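Local coordinates for protein ricin B-like lectin (Macrolepiota procera, PDB 4IZX) that binds carbohydrates as a beta-trefoil lectin of the ricin B family and holds lactose through its galactose unit, at residues Ser38-Gln43 with Arg56-Gly61; Thr19-Ser24 with Gln42-Asn47. All blocks are in the same frame, centred on the assembly; numbering follows the deposited sequence.

Contact 1 of 2, residues Ser38-Gln43 with Arg56-Gly61; sequences SGKNQQ and RSASSG. With GAL (beta-D-galactopyranose), chain B.
A58 N donates to Q43 O over 3.1 Å, joining S38-Q43, in the loop after strand 31-34, to R56-G61, at the end of strand 53-57, on the beta-trefoil surface. The bond is nearly straight (173° at the hydrogen), its donor above the carbonyl plane. Q43 O also accepts from a water (O at 2.9 Å) that bridges to S57 OG. The short side chains of A58 and S59 pack on the loop, largely on its backbone. A58 CB sits 3.6 Å from K40 O and lies beside Q43 CB. Of the K40 side chain, CB meets S59 CB, while the rest bends off at chi2. S59 OG, in the crowded position between backbone N and carbonyl carbon (chi1 53°), reaches N41 CA at 3.2 Å.

S57 OG accepts from S60 N over 3.1 Å, an ST motif. On the loop side, Q42 N bonds to G39 O and Q43 N to K40 O, a 3-10 turn that carries N41 to the sugar. With CG in the crowded position (chi1 65°), N41 ND2 gives galactose O3 a straight bond of 3.0 Å. Its other bond goes to L23 O, which probably uses both amide hydrogens and fixes its rotation. The chemistry implies a neutral amide donor to galactose, placed by a turn that a backbone bond and a bridging water tie to strand 53-57, without charge pairing between the segments.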
ATOM      1  N   SER A  38     -13.763  -4.201   6.478  1.00  9.74           N
ATOM      2  CA  SER A  38     -14.539  -3.345   5.541  1.00 10.40           C
ATOM      3  C   SER A  38     -14.587  -1.886   5.947  1.00  9.91           C
ATOM      4  O   SER A  38     -15.377  -1.127   5.433  1.00 13.86           O
ATOM      5  CB  SER A  38     -15.990  -3.876   5.293  1.00 13.93           C
ATOM      6  OG  SER A  38     -15.938  -5.226   4.826  1.00 17.55           O
ATOM      7  N   GLY A  39     -13.730  -1.467   6.838  1.00 10.22           N
ATOM      8  CA  GLY A  39     -13.640  -0.062   7.186  1.00 11.52           C
ATOM      9  C   GLY A  39     -13.242   0.774   5.989  1.00  8.08           C
ATOM     10  O   GLY A  39     -12.428   0.342   5.173  1.00  8.83           O
ATOM     11  N   LYS A  40     -13.706   2.018   5.917  1.00  8.83           N
ATOM     12  CA  LYS A  40     -13.310   2.892   4.799  1.00  8.47           C
ATOM     13  C   LYS A  40     -11.863   3.373   4.901  1.00  7.72           C
ATOM     14  O   LYS A  40     -11.252   3.748   3.912  1.00  7.99           O
ATOM     15  CB  LYS A  40     -14.236   4.075   4.613  1.00  9.05           C
ATOM     16  CG  LYS A  40     -15.461   3.750   3.762  1.00 11.71           C
ATOM     17  CD  LYS A  40     -16.421   2.755   4.382  1.00 13.06           C
ATOM     18  CE  LYS A  40     -17.654   2.583   3.501  1.00 15.31           C
ATOM     19  NZ  LYS A  40     -18.632   1.689   4.130  1.00 19.38           N
ATOM     20  N   ASN A  41     -11.278   3.251   6.103  1.00  7.32           N
ATOM     21  CA  ASN A  41      -9.854   3.457   6.309  1.00  7.45           C
ATOM     22  C   ASN A  41      -9.008   2.285   5.810  1.00  6.64           C
ATOM     23  O   ASN A  41      -7.783   2.342   5.882  1.00  8.12           O
ATOM     24  CB  ASN A  41      -9.548   3.733   7.784  1.00  7.53           C
ATOM     25  CG  ASN A  41      -9.846   2.549   8.682  1.00  7.43           C
ATOM     26  OD1 ASN A  41     -10.917   1.934   8.584  1.00  8.88           O
ATOM     27  ND2 ASN A  41      -8.900   2.187   9.525  1.00  8.48           N
ATOM     28  N   GLN A  42      -9.655   1.247   5.273  1.00  6.87           N
ATOM     29  CA  GLN A  42      -9.024   0.087   4.671  1.00  6.55           C
ATOM     30  C   GLN A  42      -9.326   0.037   3.165  1.00  6.83           C
ATOM     31  O   GLN A  42      -9.099  -0.993   2.532  1.00  7.26           O
ATOM     32  CB  GLN A  42      -9.485  -1.158   5.356  1.00  6.92           C
ATOM     33  CG  GLN A  42      -9.320  -1.121   6.861  1.00  8.46           C
ATOM     34  CD  GLN A  42      -9.662  -2.435   7.511  1.00  8.12           C
ATOM     35  OE1 GLN A  42     -10.714  -3.010   7.244  1.00 11.25           O
ATOM     36  NE2 GLN A  42      -8.801  -2.911   8.384  1.00  7.96           N
ATOM     37  N   GLN A  43      -9.835   1.137   2.598  1.00  7.04           N
ATOM     38  CA  GLN A  43     -10.213   1.250   1.224  1.00  7.65           C
ATOM     39  C   GLN A  43      -9.501   2.421   0.595  1.00  6.63           C
ATOM     40  O   GLN A  43      -9.412   3.498   1.185  1.00  7.48           O
ATOM     41  CB  GLN A  43     -11.742   1.371   1.104  1.00  8.77           C
ATOM     42  CG  GLN A  43     -12.472   0.171   1.676  1.00  9.08           C
ATOM     43  CD  GLN A  43     -13.973   0.237   1.578  1.00 10.24           C
ATOM     44  OE1 GLN A  43     -14.708  -0.214   2.490  1.00 16.05           O
ATOM     45  NE2 GLN A  43     -14.447   0.718   0.470  1.00 10.83           N
ATOM     46  N   ARG A  56      -6.092   7.307  -2.744  1.00  7.60           N
ATOM     47  CA  ARG A  56      -6.765   8.223  -1.836  1.00  7.66           C
ATOM     48  C   ARG A  56      -7.603   7.467  -0.820  1.00  7.63           C
ATOM     49  O   ARG A  56      -8.411   6.610  -1.179  1.00  8.36           O
ATOM     50  CB  ARG A  56      -7.644   9.203  -2.617  1.00  8.56           C
ATOM     51  CG  ARG A  56      -8.334  10.244  -1.751  1.00 10.37           C
ATOM     52  CD  ARG A  56      -9.458  10.934  -2.508  1.00 14.59           C
ATOM     53  NE  ARG A  56      -9.321  12.387  -2.484  1.00 19.72           N
ATOM     54  CZ  ARG A  56     -10.124  13.202  -1.807  1.00 17.21           C
ATOM     55  NH1 ARG A  56     -11.126  12.706  -1.094  1.00 13.40           N
ATOM     56  NH2 ARG A  56      -9.925  14.512  -1.842  1.00 23.51           N
ATOM     57  N   SER A  57      -7.406   7.789   0.453  1.00  7.36           N
ATOM     58  CA  SER A  57      -8.140   7.137   1.509  1.00  7.19           C
ATOM     59  C   SER A  57      -9.624   7.427   1.396  1.00  7.74           C
ATOM     60  O   SER A  57     -10.034   8.594   1.378  1.00  7.96           O
ATOM     61  CB  SER A  57      -7.655   7.629   2.850  1.00  7.66           C
ATOM     62  OG  SER A  57      -8.533   7.246   3.886  1.00  8.84           O
ATOM     63  N   ALA A  58     -10.447   6.392   1.333  1.00  7.68           N
ATOM     64  CA  ALA A  58     -11.882   6.561   1.239  1.00  8.15           C
ATOM     65  C   ALA A  58     -12.462   7.199   2.497  1.00  8.95           C
ATOM     66  O   ALA A  58     -13.515   7.812   2.438  1.00 14.48           O
ATOM     67  CB  ALA A  58     -12.544   5.235   0.927  1.00  9.68           C
ATOM     68  N   SER A  59     -11.837   7.037   3.639  1.00  8.37           N
ATOM     69  CA  SER A  59     -12.315   7.633   4.882  1.00  8.40           C
ATOM     70  C   SER A  59     -11.859   9.074   5.075  1.00  9.19           C
ATOM     71  O   SER A  59     -12.653   9.910   5.452  1.00 12.07           O
ATOM     72  CB  SER A  59     -11.904   6.801   6.069  1.00  9.63           C
ATOM     73  OG  SER A  59     -10.521   6.555   6.067  1.00 10.09           O
ATOM     74  N   SER A  60     -10.578   9.350   4.860  1.00  9.46           N
ATOM     75  CA  SER A  60     -10.028  10.643   5.230  1.00  9.66           C
ATOM     76  C   SER A  60      -9.856  11.614   4.076  1.00  9.62           C
ATOM     77  O   SER A  60      -9.723  12.822   4.313  1.00 11.23           O
ATOM     78  CB  SER A  60      -8.704  10.478   5.957  1.00 11.63           C
ATOM     79  OG  SER A  60      -7.713  10.151   5.037  1.00 13.93           O
ATOM     80  N   GLY A  61      -9.668  11.091   2.883  1.00  9.15           N
ATOM     81  CA  GLY A  61      -9.319  11.926   1.734  1.00 10.43           C
ATOM     82  C   GLY A  61      -7.855  12.325   1.632  1.00 10.66           C
ATOM     83  O   GLY A  61      -7.477  13.021   0.682  1.00 13.21           O
TER
HETATM   84  C1  GAL B   2      -9.095   1.356  14.602  1.00 12.24           C
HETATM   85  C2  GAL B   2      -9.492   1.060  13.190  1.00 10.44           C
HETATM   86  C3  GAL B   2      -8.638  -0.078  12.632  1.00  9.41           C
HETATM   87  C4  GAL B   2      -7.150   0.222  12.851  1.00  9.29           C
HETATM   88  C5  GAL B   2      -6.930   0.507  14.319  1.00  9.97           C
HETATM   89  C6  GAL B   2      -5.472   0.814  14.657  1.00 10.60           C
HETATM   90  O2  GAL B   2     -10.850   0.665  13.164  1.00 12.78           O
HETATM   91  O3  GAL B   2      -8.950  -0.231  11.247  1.00  9.45           O
HETATM   92  O4  GAL B   2      -6.754   1.378  12.084  1.00  9.04           O
HETATM   93  O5  GAL B   2      -7.702   1.635  14.725  1.00 10.69           O
HETATM   94  O6  GAL B   2      -5.335   1.004  16.078  1.00 13.04           O
HETATM   95  O   HOH W   1      -8.166   4.509   3.620  1.00  8.22           O

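Contact 2 of 2, residues Thr19-Ser24 with Gln42-Asn47; sequences TVIDLS and QQWTFN. With GAL (beta-D-galactopyranose), chain B.
The indole of W44 meets strand 20-23 with its edge. I21 O lies in the ring plane and takes a nearly straight bond from W44 NE1 (3.1 Å, 174°). The donor stands well above the I21 carbonyl plane. A water also lies in the ring plane at the edge. It donates to I21 O and to Q42 O, at 2.7 Å from Q42 O, so I21 O is gripped twice. I21 CG2 packs against W44 CZ2 at 4.1 Å, the two side chains crossing at about a right angle. L23 CB touches W44 CH2, also at 4.1 Å.

The second pair of flat groups is the D22 carboxylate and the Q42 amide, turned 88° apart. Q42 NE2 donates to the anti lone pair of D22 OD2 over 2.8 Å. V20 CG2 packs beside this amide, 3.8 Å from Q42 NE2. D22 CG is anti to the backbone N, and the carboxylate takes the sugar with both oxygens. Galactose O4 donates to D22 OD1 and galactose O3 to D22 OD2, each at 2.6 Å. Q42 is thus a second-shell residue that positions the acid. Its donation probably helps keep D22 ionised.

H37, G25 and N41 complete the galactose site, a ricin-type pocket. The two strand segments run at 101° to each other. Strand 20-23 pairs with strand 31-34 at the edge of one sheet, while strand 44-48 lies between strands 9-14 and 53-57 in the other.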
ATOM      1  N   THR A  19      -3.302  -9.580   6.186  1.00  7.03           N
ATOM      2  CA  THR A  19      -3.785  -8.315   6.656  1.00  6.93           C
ATOM      3  C   THR A  19      -3.749  -7.296   5.514  1.00  6.59           C
ATOM      4  O   THR A  19      -3.112  -7.517   4.497  1.00  7.74           O
ATOM      5  CB  THR A  19      -2.980  -7.871   7.875  1.00  7.16           C
ATOM      6  OG1 THR A  19      -1.606  -7.828   7.495  1.00  7.68           O
ATOM      7  CG2 THR A  19      -3.183  -8.831   9.067  1.00  8.67           C
ATOM      8  N   VAL A  20      -4.482  -6.195   5.684  1.00  6.36           N
ATOM      9  CA  VAL A  20      -4.641  -5.191   4.648  1.00  6.58           C
ATOM     10  C   VAL A  20      -3.982  -3.879   5.025  1.00  6.54           C
ATOM     11  O   VAL A  20      -3.739  -3.590   6.213  1.00  6.90           O
ATOM     12  CB  VAL A  20      -6.114  -4.954   4.286  1.00  6.71           C
ATOM     13  CG1 VAL A  20      -6.792  -6.239   3.870  1.00  7.85           C
ATOM     14  CG2 VAL A  20      -6.872  -4.261   5.402  1.00  7.38           C
ATOM     15  N   ILE A  21      -3.739  -3.046   4.016  1.00  6.06           N
ATOM     16  CA  ILE A  21      -3.232  -1.696   4.212  1.00  5.98           C
ATOM     17  C   ILE A  21      -4.327  -0.833   4.819  1.00  6.30           C
ATOM     18  O   ILE A  21      -5.401  -0.646   4.206  1.00  6.98           O
ATOM     19  CB  ILE A  21      -2.700  -1.094   2.899  1.00  6.40           C
ATOM     20  CG1 ILE A  21      -1.595  -1.982   2.319  1.00  6.90           C
ATOM     21  CG2 ILE A  21      -2.284   0.339   3.093  1.00  6.94           C
ATOM     22  CD1 ILE A  21      -0.871  -1.386   1.131  1.00  7.73           C
ATOM     23  N   ASP A  22      -4.047  -0.283   5.992  1.00  6.08           N
ATOM     24  CA  ASP A  22      -5.031   0.364   6.855  1.00  6.40           C
ATOM     25  C   ASP A  22      -4.450   1.700   7.318  1.00  6.10           C
ATOM     26  O   ASP A  22      -3.316   1.795   7.762  1.00  6.72           O
ATOM     27  CB  ASP A  22      -5.308  -0.648   7.986  1.00  7.01           C
ATOM     28  CG  ASP A  22      -6.185  -0.152   9.138  1.00  7.15           C
ATOM     29  OD1 ASP A  22      -5.876   0.935   9.681  1.00  7.37           O
ATOM     30  OD2 ASP A  22      -7.115  -0.921   9.525  1.00  7.80           O
ATOM     31  N   LEU A  23      -5.255   2.754   7.172  1.00  6.64           N
ATOM     32  CA  LEU A  23      -4.947   4.059   7.710  1.00  6.69           C
ATOM     33  C   LEU A  23      -5.351   4.047   9.174  1.00  7.11           C
ATOM     34  O   LEU A  23      -6.530   4.010   9.527  1.00  7.66           O
ATOM     35  CB  LEU A  23      -5.669   5.152   6.958  1.00  7.25           C
ATOM     36  CG  LEU A  23      -5.476   6.566   7.495  1.00  8.57           C
ATOM     37  CD1 LEU A  23      -4.017   6.936   7.591  1.00 10.11           C
ATOM     38  CD2 LEU A  23      -6.205   7.567   6.642  1.00 10.98           C
ATOM     39  N   SER A  24      -4.368   4.022  10.068  1.00  7.38           N
ATOM     40  CA  SER A  24      -4.602   3.806  11.493  1.00  8.56           C
ATOM     41  C   SER A  24      -5.674   4.718  12.050  1.00  9.28           C
ATOM     42  O   SER A  24      -5.580   5.956  11.943  1.00 10.54           O
ATOM     43  CB  SER A  24      -3.310   4.073  12.259  1.00 10.26           C
ATOM     44  OG  SER A  24      -3.567   3.953  13.639  1.00 13.54           O
ATOM     45  N   GLN A  42      -9.655   1.247   5.273  1.00  6.87           N
ATOM     46  CA  GLN A  42      -9.024   0.087   4.671  1.00  6.55           C
ATOM     47  C   GLN A  42      -9.326   0.037   3.165  1.00  6.83           C
ATOM     48  O   GLN A  42      -9.099  -0.993   2.532  1.00  7.26           O
ATOM     49  CB  GLN A  42      -9.485  -1.158   5.356  1.00  6.92           C
ATOM     50  CG  GLN A  42      -9.320  -1.121   6.861  1.00  8.46           C
ATOM     51  CD  GLN A  42      -9.662  -2.435   7.511  1.00  8.12           C
ATOM     52  OE1 GLN A  42     -10.714  -3.010   7.244  1.00 11.25           O
ATOM     53  NE2 GLN A  42      -8.801  -2.911   8.384  1.00  7.96           N
ATOM     54  N   GLN A  43      -9.835   1.137   2.598  1.00  7.04           N
ATOM     55  CA  GLN A  43     -10.213   1.250   1.224  1.00  7.65           C
ATOM     56  C   GLN A  43      -9.501   2.421   0.595  1.00  6.63           C
ATOM     57  O   GLN A  43      -9.412   3.498   1.185  1.00  7.48           O
ATOM     58  CB  GLN A  43     -11.742   1.371   1.104  1.00  8.77           C
ATOM     59  CG  GLN A  43     -12.472   0.171   1.676  1.00  9.08           C
ATOM     60  CD  GLN A  43     -13.973   0.237   1.578  1.00 10.24           C
ATOM     61  OE1 GLN A  43     -14.708  -0.214   2.490  1.00 16.05           O
ATOM     62  NE2 GLN A  43     -14.447   0.718   0.470  1.00 10.83           N
ATOM     63  N   TRP A  44      -9.060   2.244  -0.649  1.00  6.55           N
ATOM     64  CA  TRP A  44      -8.165   3.162  -1.341  1.00  6.79           C
ATOM     65  C   TRP A  44      -8.673   3.378  -2.747  1.00  7.12           C
ATOM     66  O   TRP A  44      -8.828   2.418  -3.518  1.00  7.42           O
ATOM     67  CB  TRP A  44      -6.737   2.584  -1.352  1.00  7.11           C
ATOM     68  CG  TRP A  44      -6.219   2.392   0.040  1.00  6.79           C
ATOM     69  CD1 TRP A  44      -6.278   1.243   0.770  1.00  7.33           C
ATOM     70  CD2 TRP A  44      -5.646   3.400   0.894  1.00  6.68           C
ATOM     71  NE1 TRP A  44      -5.792   1.466   2.029  1.00  7.25           N
ATOM     72  CE2 TRP A  44      -5.396   2.781   2.138  1.00  7.35           C
ATOM     73  CE3 TRP A  44      -5.363   4.754   0.751  1.00  7.38           C
ATOM     74  CZ2 TRP A  44      -4.855   3.480   3.212  1.00  7.70           C
ATOM     75  CZ3 TRP A  44      -4.806   5.440   1.808  1.00  7.70           C
ATOM     76  CH2 TRP A  44      -4.576   4.812   3.021  1.00  8.29           C
ATOM     77  N   THR A  45      -8.979   4.630  -3.076  1.00  7.04           N
ATOM     78  CA  THR A  45      -9.498   5.007  -4.371  1.00  7.27           C
ATOM     79  C   THR A  45      -8.314   5.333  -5.264  1.00  7.33           C
ATOM     80  O   THR A  45      -7.492   6.203  -4.982  1.00  7.95           O
ATOM     81  CB  THR A  45     -10.478   6.189  -4.273  1.00  8.25           C
ATOM     82  OG1 THR A  45     -11.475   5.954  -3.307  1.00  8.95           O
ATOM     83  CG2 THR A  45     -11.007   6.568  -5.613  1.00  9.17           C
ATOM     84  N   PHE A  46      -8.163   4.537  -6.332  1.00  7.79           N
ATOM     85  CA  PHE A  46      -7.061   4.653  -7.233  1.00  8.15           C
ATOM     86  C   PHE A  46      -7.355   5.716  -8.289  1.00  8.88           C
ATOM     87  O   PHE A  46      -8.460   5.775  -8.826  1.00 11.20           O
ATOM     88  CB  PHE A  46      -6.806   3.316  -7.933  1.00  8.63           C
ATOM     89  CG  PHE A  46      -6.087   2.278  -7.119  1.00  8.36           C
ATOM     90  CD1 PHE A  46      -6.450   1.966  -5.808  1.00  8.43           C
ATOM     91  CD2 PHE A  46      -5.047   1.570  -7.687  1.00  9.29           C
ATOM     92  CE1 PHE A  46      -5.771   0.995  -5.082  1.00  8.41           C
ATOM     93  CE2 PHE A  46      -4.393   0.577  -6.971  1.00 10.40           C
ATOM     94  CZ  PHE A  46      -4.735   0.316  -5.648  1.00  9.07           C
ATOM     95  N   ASN A  47      -6.327   6.464  -8.675  1.00  8.53           N
ATOM     96  CA  ASN A  47      -6.382   7.399  -9.789  1.00  9.18           C
ATOM     97  C   ASN A  47      -5.132   7.206 -10.635  1.00  8.16           C
ATOM     98  O   ASN A  47      -4.017   7.224 -10.101  1.00  9.06           O
ATOM     99  CB  ASN A  47      -6.479   8.866  -9.342  1.00  9.74           C
ATOM    100  CG  ASN A  47      -6.656   9.827 -10.497  1.00 11.54           C
ATOM    101  OD1 ASN A  47      -7.494   9.600 -11.352  1.00 13.10           O
ATOM    102  ND2 ASN A  47      -5.871  10.896 -10.521  1.00 13.90           N
TER
HETATM  103  C1  GAL B   2      -9.095   1.356  14.602  1.00 12.24           C
HETATM  104  C2  GAL B   2      -9.492   1.060  13.190  1.00 10.44           C
HETATM  105  C3  GAL B   2      -8.638  -0.078  12.632  1.00  9.41           C
HETATM  106  C4  GAL B   2      -7.150   0.222  12.851  1.00  9.29           C
HETATM  107  C5  GAL B   2      -6.930   0.507  14.319  1.00  9.97           C
HETATM  108  C6  GAL B   2      -5.472   0.814  14.657  1.00 10.60           C
HETATM  109  O2  GAL B   2     -10.850   0.665  13.164  1.00 12.78           O
HETATM  110  O3  GAL B   2      -8.950  -0.231  11.247  1.00  9.45           O
HETATM  111  O4  GAL B   2      -6.754   1.378  12.084  1.00  9.04           O
HETATM  112  O5  GAL B   2      -7.702   1.635  14.725  1.00 10.69           O
HETATM  113  O6  GAL B   2      -5.335   1.004  16.078  1.00 13.04           O
HETATM  114  O   HOH W   2      -6.610  -2.043   2.072  1.00  7.98           O

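All touching residues of contact 2 are buried, whereas contact 1 lies at the surface. They share Q42 and Q43, and their centres are about 6 Å apart. Both reach the sheet in which strands 44-48 and 53-57 are neighbours, and a probable hydrogen bond from T45 N to R56 O links them there. Another, from L23 N to N41 O, ties the loop of contact 1 to strand 20-23. Contact 1 relies on backbone, small side chains and water. Contact 2 adds an indole, apolar packing and a carboxylate. The two meet at galactose O3, which one supplies with an amide donor and the other with an acid acceptor.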